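Local coordinates for protein predicted phosphatase, HAD family (Clostridium acetobutylicum, PDB 3MC1) that is predicted to act as a phosphatase of the haloacid dehalogenase-like hydrolase family, and holds a sodium ion at an aspartate site, at residues L105-S110 against F127-I132. Sequence-based numbering, arbitrary orientation.
Sequences LVVATS and FYFDAI
Val107 and Ile132 pair in parallel where strand 131-135 joins the edge of strand 104-109, their CA atoms 4.6 Å apart. Two backbone bonds join 105-110 to 127-132, and the pairing goes on through Val133. Asp130 N gives a nearly straight bond of 2.7 Å to Leu105 O, and Val107 N donates to Ala131 O at 3.0 Å.

Phe129 packs its ring against Val107 and Leu105. Its CG lies anti to its carbonyl carbon (chi1 -60°), which brings CG toward the Val107 side chain. Val107 CG2 sits over one face, 3.7 Å from the ring centroid and 15° off the normal, a CH-pi contact. Tyr128 CB lies over the opposite face, toward the rim. Val106 N is at the ring edge, in plane. Leu105 CB meets Phe129 CD1 obliquely at 3.7 Å and also packs on Tyr128 O. Leu95 of helix 91-101 and Leu15 also touch Phe129. Val107 CB meets Ile132 CG2 at 4.2 Å, and Leu120 of helix 113-122 packs on both residues.

A water bridges the backbone: it accepts from Leu105 N and donates to Tyr128 O, both at 2.9 Å.

This is the parallel pairing of a right-handed beta-alpha-beta unit in the Rossmann-like HAD core, with helix 113-122 as the connection. Because Asp130 N takes Leu105 O, Ala131 N stays 3.9 Å from that oxygen, buried and without a partner in the model.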
loop_
_atom_site.group_PDB
_atom_site.type_symbol
_atom_site.label_atom_id
_atom_site.label_comp_id
_atom_site.label_asym_id
_atom_site.label_seq_id
_atom_site.Cartn_x
_atom_site.Cartn_y
_atom_site.Cartn_z
ATOM N N LEU A 105 6.963 -12.013 7.275
ATOM C CA LEU A 105 6.552 -10.811 6.548
ATOM C C LEU A 105 5.257 -11.008 5.777
ATOM O O LEU A 105 5.059 -12.045 5.150
ATOM C CB LEU A 105 7.678 -10.370 5.594
ATOM C CG LEU A 105 9.099 -10.336 6.192
ATOM C CD1 LEU A 105 10.122 -9.855 5.150
ATOM C CD2 LEU A 105 9.125 -9.422 7.402
ATOM N N VAL A 106 4.385 -9.997 5.822
ATOM C CA VAL A 106 3.090 -10.064 5.149
ATOM C C VAL A 106 2.774 -8.757 4.425
ATOM O O VAL A 106 3.125 -7.681 4.895
ATOM C CB VAL A 106 1.942 -10.325 6.185
ATOM C CG1 VAL A 106 0.585 -10.408 5.481
ATOM C CG2 VAL A 106 2.206 -11.629 6.955
ATOM N N VAL A 107 2.132 -8.847 3.263
ATOM C CA VAL A 107 1.739 -7.633 2.564
ATOM C C VAL A 107 0.245 -7.473 2.838
ATOM O O VAL A 107 -0.534 -8.407 2.657
ATOM C CB VAL A 107 1.952 -7.713 1.029
ATOM C CG1 VAL A 107 1.290 -6.498 0.357
ATOM C CG2 VAL A 107 3.438 -7.732 0.701
ATOM N N ALA A 108 -0.139 -6.290 3.297
ATOM C CA ALA A 108 -1.533 -5.978 3.579
ATOM C C ALA A 108 -1.767 -4.684 2.810
ATOM O O ALA A 108 -1.303 -3.620 3.220
ATOM C CB ALA A 108 -1.736 -5.763 5.074
ATOM N N THR A 109 -2.486 -4.777 1.695
ATOM C CA THR A 109 -2.703 -3.614 0.845
ATOM C C THR A 109 -4.118 -3.462 0.290
ATOM O O THR A 109 -4.853 -4.441 0.162
ATOM C CB THR A 109 -1.707 -3.663 -0.346
ATOM O OG1 THR A 109 -1.923 -2.549 -1.214
ATOM C CG2 THR A 109 -1.883 -4.959 -1.143
ATOM N N SER A 110 -4.499 -2.224 -0.026
ATOM C CA SER A 110 -5.809 -1.969 -0.623
ATOM C C SER A 110 -5.703 -2.283 -2.121
ATOM O O SER A 110 -6.710 -2.348 -2.829
ATOM C CB SER A 110 -6.242 -0.503 -0.435
ATOM O OG SER A 110 -6.656 -0.235 0.896
ATOM N N PHE A 127 8.708 -14.304 -2.615
ATOM C CA PHE A 127 9.007 -15.337 -1.634
ATOM C C PHE A 127 9.463 -14.867 -0.258
ATOM O O PHE A 127 9.587 -15.674 0.673
ATOM C CB PHE A 127 10.001 -16.318 -2.246
ATOM C CG PHE A 127 9.377 -17.207 -3.282
ATOM C CD1 PHE A 127 8.420 -18.146 -2.914
ATOM C CD2 PHE A 127 9.718 -17.084 -4.624
ATOM C CE1 PHE A 127 7.809 -18.952 -3.871
ATOM C CE2 PHE A 127 9.114 -17.885 -5.592
ATOM C CZ PHE A 127 8.160 -18.822 -5.218
ATOM N N TYR A 128 9.707 -13.569 -0.121
ATOM C CA TYR A 128 10.108 -13.019 1.173
ATOM C C TYR A 128 8.873 -12.958 2.064
ATOM O O TYR A 128 8.974 -12.833 3.289
ATOM C CB TYR A 128 10.653 -11.604 1.017
ATOM C CG TYR A 128 12.036 -11.503 0.416
ATOM C CD1 TYR A 128 13.144 -12.056 1.065
ATOM C CD2 TYR A 128 12.245 -10.835 -0.789
ATOM C CE1 TYR A 128 14.426 -11.944 0.530
ATOM C CE2 TYR A 128 13.527 -10.713 -1.337
ATOM C CZ TYR A 128 14.612 -11.270 -0.670
ATOM O OH TYR A 128 15.869 -11.143 -1.199
ATOM N N PHE A 129 7.702 -13.073 1.445
ATOM C CA PHE A 129 6.444 -12.957 2.178
ATOM C C PHE A 129 5.711 -14.246 2.467
ATOM O O PHE A 129 5.678 -15.153 1.640
ATOM C CB PHE A 129 5.510 -12.005 1.412
ATOM C CG PHE A 129 6.081 -10.624 1.244
ATOM C CD1 PHE A 129 6.045 -9.710 2.304
ATOM C CD2 PHE A 129 6.750 -10.270 0.070
ATOM C CE1 PHE A 129 6.673 -8.468 2.197
ATOM C CE2 PHE A 129 7.382 -9.034 -0.042
ATOM C CZ PHE A 129 7.344 -8.132 1.025
ATOM N N ASP A 130 5.120 -14.304 3.658
ATOM C CA ASP A 130 4.324 -15.437 4.105
ATOM C C ASP A 130 2.965 -15.374 3.411
ATOM O O ASP A 130 2.316 -16.394 3.195
ATOM C CB ASP A 130 4.112 -15.364 5.614
ATOM C CG ASP A 130 5.252 -15.979 6.396
ATOM O OD1 ASP A 130 6.395 -15.984 5.893
ATOM O OD2 ASP A 130 5.001 -16.441 7.522
ATOM N N ALA A 131 2.527 -14.164 3.086
ATOM C CA ALA A 131 1.253 -13.989 2.402
ATOM C C ALA A 131 1.192 -12.594 1.796
ATOM O O ALA A 131 1.852 -11.673 2.270
ATOM C CB ALA A 131 0.092 -14.191 3.379
ATOM N N ILE A 132 0.412 -12.455 0.730
ATOM C CA ILE A 132 0.233 -11.173 0.059
ATOM C C ILE A 132 -1.273 -11.010 0.031
ATOM O O ILE A 132 -1.961 -11.630 -0.773
ATOM C CB ILE A 132 0.827 -11.208 -1.374
ATOM C CG1 ILE A 132 2.352 -11.325 -1.280
ATOM C CG2 ILE A 132 0.433 -9.950 -2.143
ATOM C CD1 ILE A 132 3.042 -11.647 -2.593
HETATM O O HOH W 1 7.981 -14.152 5.650
#